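Local coordinates for protein scyllo-inositol 2-dehydrogenase (NADP(+)) IolW (Bacillus subtilis subsp. subtilis, PDB 3GDO) that catalyses the reversible NADPH-dependent reduction of scyllo-inosose to scyllo-inositol and cannot use NADH in place of NADPH, at residues S142-Y153 / P237-F248. Sequence-based numbering, arbitrary orientation.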
loop_
_atom_site.group_PDB
_atom_site.type_symbol
_atom_site.label_atom_id
_atom_site.label_comp_id
_atom_site.label_asym_id
_atom_site.label_seq_id
_atom_site.Cartn_x
_atom_site.Cartn_y
_atom_site.Cartn_z
ATOM N N SER B 142 1.846 22.910 3.708
ATOM C CA SER B 142 2.925 22.156 3.047
ATOM C C SER B 142 2.447 20.791 2.522
ATOM O O SER B 142 3.249 20.004 1.995
ATOM C CB SER B 142 4.123 21.977 3.990
ATOM O OG SER B 142 4.510 23.216 4.584
ATOM N N LEU B 143 1.144 20.543 2.649
ATOM C CA LEU B 143 0.526 19.298 2.211
ATOM C C LEU B 143 -0.878 19.559 1.706
ATOM O O LEU B 143 -1.835 19.000 2.227
ATOM C CB LEU B 143 0.447 18.284 3.370
ATOM C CG LEU B 143 1.549 17.244 3.538
ATOM C CD1 LEU B 143 1.213 16.260 4.676
ATOM C CD2 LEU B 143 1.795 16.480 2.223
ATOM N N GLU B 144 -0.996 20.395 0.687
ATOM C CA GLU B 144 -2.287 20.764 0.070
ATOM C C GLU B 144 -2.933 19.716 -0.841
ATOM O O GLU B 144 -2.227 18.988 -1.571
ATOM C CB GLU B 144 -2.114 22.054 -0.742
ATOM C CG GLU B 144 -1.688 23.266 0.096
ATOM C CD GLU B 144 -2.861 23.866 0.879
ATOM O OE1 GLU B 144 -3.874 24.255 0.244
ATOM O OE2 GLU B 144 -2.766 23.944 2.132
ATOM N N ASP B 145 -4.273 19.673 -0.803
ATOM C CA ASP B 145 -5.082 18.863 -1.701
ATOM C C ASP B 145 -4.506 17.440 -1.724
ATOM O O ASP B 145 -3.957 16.992 -2.731
ATOM C CB ASP B 145 -5.126 19.477 -3.106
ATOM C CG ASP B 145 -6.118 18.749 -4.051
ATOM O OD1 ASP B 145 -7.175 18.255 -3.587
ATOM O OD2 ASP B 145 -5.846 18.661 -5.280
ATOM N N ILE B 146 -4.588 16.777 -0.584
ATOM C CA ILE B 146 -4.073 15.422 -0.440
ATOM C C ILE B 146 -4.932 14.528 -1.324
ATOM O O ILE B 146 -6.168 14.631 -1.288
ATOM C CB ILE B 146 -4.084 14.978 1.034
ATOM C CG1 ILE B 146 -2.968 15.723 1.777
ATOM C CG2 ILE B 146 -3.909 13.458 1.141
ATOM C CD1 ILE B 146 -3.119 15.712 3.336
ATOM N N ASN B 147 -4.278 13.707 -2.157
ATOM C CA ASN B 147 -5.030 12.830 -3.057
ATOM C C ASN B 147 -4.922 11.350 -2.658
ATOM O O ASN B 147 -5.765 10.542 -3.016
ATOM C CB ASN B 147 -4.615 13.063 -4.527
ATOM C CG ASN B 147 -3.158 12.722 -4.795
ATOM O OD1 ASN B 147 -2.756 11.545 -4.743
ATOM N ND2 ASN B 147 -2.359 13.732 -5.089
ATOM N N THR B 148 -3.863 11.011 -1.930
ATOM C CA THR B 148 -3.616 9.629 -1.521
ATOM C C THR B 148 -3.037 9.641 -0.113
ATOM O O THR B 148 -2.054 10.386 0.182
ATOM C CB THR B 148 -2.609 8.910 -2.481
ATOM O OG1 THR B 148 -3.080 8.980 -3.820
ATOM C CG2 THR B 148 -2.467 7.441 -2.145
ATOM N N TYR B 149 -3.583 8.771 0.741
ATOM C CA TYR B 149 -3.217 8.764 2.176
ATOM C C TYR B 149 -3.128 7.317 2.611
ATOM O O TYR B 149 -4.159 6.623 2.756
ATOM C CB TYR B 149 -4.293 9.535 2.999
ATOM C CG TYR B 149 -4.014 9.586 4.496
ATOM C CD1 TYR B 149 -3.148 10.546 5.043
ATOM C CD2 TYR B 149 -4.647 8.699 5.378
ATOM C CE1 TYR B 149 -2.896 10.597 6.426
ATOM C CE2 TYR B 149 -4.430 8.753 6.757
ATOM C CZ TYR B 149 -3.550 9.684 7.275
ATOM O OH TYR B 149 -3.334 9.696 8.627
ATOM N N GLN B 150 -1.906 6.829 2.752
ATOM C CA GLN B 150 -1.687 5.371 2.906
ATOM C C GLN B 150 -0.947 5.141 4.180
ATOM O O GLN B 150 0.137 5.719 4.392
ATOM C CB GLN B 150 -0.850 4.795 1.754
ATOM C CG GLN B 150 -1.580 4.774 0.436
ATOM C CD GLN B 150 -0.699 4.281 -0.726
ATOM O OE1 GLN B 150 0.543 4.332 -0.657
ATOM N NE2 GLN B 150 -1.350 3.830 -1.814
ATOM N N VAL B 151 -1.537 4.328 5.043
ATOM C CA VAL B 151 -0.971 4.130 6.388
ATOM C C VAL B 151 -0.823 2.643 6.619
ATOM O O VAL B 151 -1.774 1.864 6.355
ATOM C CB VAL B 151 -1.876 4.772 7.516
ATOM C CG1 VAL B 151 -1.177 4.712 8.839
ATOM C CG2 VAL B 151 -2.196 6.224 7.152
ATOM N N SER B 152 0.354 2.222 7.059
ATOM C CA SER B 152 0.481 0.792 7.432
ATOM C C SER B 152 0.842 0.571 8.865
ATOM O O SER B 152 1.542 1.376 9.485
ATOM C CB SER B 152 1.421 0.013 6.510
ATOM O OG SER B 152 2.759 0.270 6.798
ATOM N N TYR B 153 0.361 -0.521 9.429
ATOM C CA TYR B 153 0.526 -0.738 10.869
ATOM C C TYR B 153 0.741 -2.224 11.080
ATOM O O TYR B 153 -0.196 -2.973 11.333
ATOM C CB TYR B 153 -0.749 -0.301 11.588
ATOM C CG TYR B 153 -0.629 -0.037 13.081
ATOM C CD1 TYR B 153 -1.602 0.748 13.736
ATOM C CD2 TYR B 153 0.448 -0.526 13.840
ATOM C CE1 TYR B 153 -1.510 0.992 15.090
ATOM C CE2 TYR B 153 0.560 -0.258 15.199
ATOM C CZ TYR B 153 -0.443 0.486 15.816
ATOM O OH TYR B 153 -0.396 0.739 17.152
ATOM N N PRO B 237 7.261 2.311 5.069
ATOM C CA PRO B 237 6.783 3.514 5.740
ATOM C C PRO B 237 5.409 3.326 6.440
ATOM O O PRO B 237 4.520 2.573 5.952
ATOM C CB PRO B 237 6.594 4.491 4.605
ATOM C CG PRO B 237 7.160 3.862 3.376
ATOM C CD PRO B 237 7.415 2.464 3.615
ATOM N N ARG B 238 5.286 3.944 7.608
ATOM C CA ARG B 238 4.006 4.047 8.347
ATOM C C ARG B 238 3.053 4.945 7.545
ATOM O O ARG B 238 1.907 4.558 7.287
ATOM C CB ARG B 238 4.215 4.594 9.757
ATOM C CG ARG B 238 2.883 4.763 10.541
ATOM C CD ARG B 238 3.112 4.907 12.040
ATOM N NE ARG B 238 1.878 5.221 12.798
ATOM C CZ ARG B 238 1.135 4.337 13.473
ATOM N NH1 ARG B 238 1.439 3.023 13.464
ATOM N NH2 ARG B 238 0.067 4.767 14.167
ATOM N N TYR B 239 3.540 6.109 7.129
ATOM C CA TYR B 239 2.768 7.072 6.312
ATOM C C TYR B 239 3.370 7.327 4.948
ATOM O O TYR B 239 4.559 7.589 4.816
ATOM C CB TYR B 239 2.610 8.455 7.008
ATOM C CG TYR B 239 1.939 8.352 8.365
ATOM C CD1 TYR B 239 0.538 8.359 8.467
ATOM C CD2 TYR B 239 2.685 8.177 9.516
ATOM C CE1 TYR B 239 -0.094 8.231 9.694
ATOM C CE2 TYR B 239 2.056 8.032 10.751
ATOM C CZ TYR B 239 0.662 8.052 10.824
ATOM O OH TYR B 239 0.024 7.898 12.043
ATOM N N GLN B 240 2.509 7.317 3.949
ATOM C CA GLN B 240 2.831 7.835 2.641
ATOM C C GLN B 240 1.664 8.693 2.226
ATOM O O GLN B 240 0.521 8.189 1.974
ATOM C CB GLN B 240 3.047 6.697 1.614
ATOM C CG GLN B 240 4.166 5.716 1.992
ATOM C CD GLN B 240 4.215 4.458 1.105
ATOM O OE1 GLN B 240 4.552 4.519 -0.069
ATOM N NE2 GLN B 240 3.903 3.307 1.699
ATOM N N ILE B 241 1.939 9.990 2.123
ATOM C CA ILE B 241 0.882 10.948 1.834
ATOM C C ILE B 241 1.226 11.824 0.634
ATOM O O ILE B 241 2.258 12.511 0.662
ATOM C CB ILE B 241 0.617 11.866 3.052
ATOM C CG1 ILE B 241 0.450 11.062 4.345
ATOM C CG2 ILE B 241 -0.630 12.742 2.785
ATOM C CD1 ILE B 241 0.389 11.943 5.618
ATOM N N HIS B 242 0.357 11.832 -0.374
ATOM C CA HIS B 242 0.599 12.559 -1.629
ATOM C C HIS B 242 -0.461 13.612 -1.865
ATOM O O HIS B 242 -1.676 13.297 -1.884
ATOM C CB HIS B 242 0.643 11.602 -2.835
ATOM C CG HIS B 242 1.508 10.405 -2.600
ATOM N ND1 HIS B 242 2.834 10.519 -2.245
ATOM C CD2 HIS B 242 1.238 9.070 -2.664
ATOM C CE1 HIS B 242 3.338 9.306 -2.054
ATOM N NE2 HIS B 242 2.388 8.410 -2.285
ATOM N N GLY B 243 -0.009 14.852 -2.047
ATOM C CA GLY B 243 -0.892 15.987 -2.397
ATOM C C GLY B 243 -0.549 16.623 -3.743
ATOM O O GLY B 243 0.292 16.094 -4.485
ATOM N N LYS B 244 -1.147 17.774 -4.069
ATOM C CA LYS B 244 -0.893 18.366 -5.412
ATOM C C LYS B 244 0.575 18.638 -5.746
ATOM O O LYS B 244 0.969 18.468 -6.894
ATOM C CB LYS B 244 -1.798 19.581 -5.746
ATOM C CG LYS B 244 -1.629 20.852 -4.903
ATOM C CD LYS B 244 -1.967 22.076 -5.776
ATOM C CE LYS B 244 -2.536 23.288 -5.011
ATOM N NZ LYS B 244 -1.752 23.643 -3.797
ATOM N N ASP B 245 1.384 18.939 -4.729
ATOM C CA ASP B 245 2.724 19.548 -4.856
ATOM C C ASP B 245 3.792 18.847 -4.068
ATOM O O ASP B 245 4.990 19.103 -4.246
ATOM C CB ASP B 245 2.673 20.951 -4.226
ATOM C CG ASP B 245 2.333 22.008 -5.222
ATOM O OD1 ASP B 245 2.503 23.211 -4.902
ATOM O OD2 ASP B 245 1.917 21.620 -6.350
ATOM N N SER B 246 3.352 18.038 -3.109
ATOM C CA SER B 246 4.242 17.464 -2.123
ATOM C C SER B 246 3.788 16.076 -1.669
ATOM O O SER B 246 2.620 15.701 -1.841
ATOM C CB SER B 246 4.340 18.407 -0.927
ATOM O OG SER B 246 3.041 18.747 -0.489
ATOM N N SER B 247 4.745 15.348 -1.103
ATOM C CA SER B 247 4.601 14.004 -0.549
ATOM C C SER B 247 5.313 13.988 0.792
ATOM O O SER B 247 6.426 14.578 0.934
ATOM C CB SER B 247 5.322 12.986 -1.425
ATOM O OG SER B 247 4.617 12.673 -2.599
ATOM N N PHE B 248 4.701 13.320 1.766
ATOM C CA PHE B 248 5.335 13.096 3.073
ATOM C C PHE B 248 5.455 11.605 3.275
ATOM O O PHE B 248 4.447 10.882 3.190
ATOM C CB PHE B 248 4.513 13.741 4.198
ATOM C CG PHE B 248 5.219 13.781 5.540
ATOM C CD1 PHE B 248 6.421 14.480 5.692
ATOM C CD2 PHE B 248 4.667 13.132 6.654
ATOM C CE1 PHE B 248 7.081 14.525 6.919
ATOM C CE2 PHE B 248 5.304 13.160 7.892
ATOM C CZ PHE B 248 6.526 13.866 8.038
HETATM O O HOH W 1 2.105 5.673 -2.714
HETATM O O HOH W 2 3.250 1.654 11.824
#
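Strands 146-152 and 239-243 run antiparallel, their axes 163° apart, with T148–H242 and Q150–Q240 as hydrogen-bonded pairs and Y149–I241 and V151–Y239 as non-hydrogen-bonded ones. A classic beta bulge interrupts the register: H242 O accepts from both N147 N, at 2.6 Å, and T148 N, at 3.2 Å, each in its carbonyl plane. The N147 carboxamide folds back over this junction (chi1 63°), where OD1 accepts from T148 OG1 at 2.7 Å and ND2 reaches I231 O of the second subunit. Cutting N147 back to an alanine is likely to leave T148 OG1 without this acceptor and to lose the bond to I231 O of the second subunit. On the face that carries T148, Q150 and H242, the H242 ring meets T148 CB at its edge, and a water in the ring plane links NE2 to Q150 OE1. The other face makes mainly apolar contacts: I241 CD1 lies 3.6 Å from Y149 CE1, while V151 CG2 approaches Y239 CD1 at 3.7 Å, oblique to the ring; Y239 OH bonds Q185 OE1. Helix 174-190 packs on Y149 and V151, and helix 129-139 on I146 and Y239. At the far end the extended R238 chain puts NH1 over the centre of the Y153 ring, a cation-pi contact with CZ 4.5 Å from the centroid; a water ties NH1 to S152 O. These central strands belong to the mixed sheet of the Gfo/Idh/MocA C-terminal alpha/beta domain, with helices on one face and the second subunit against the other.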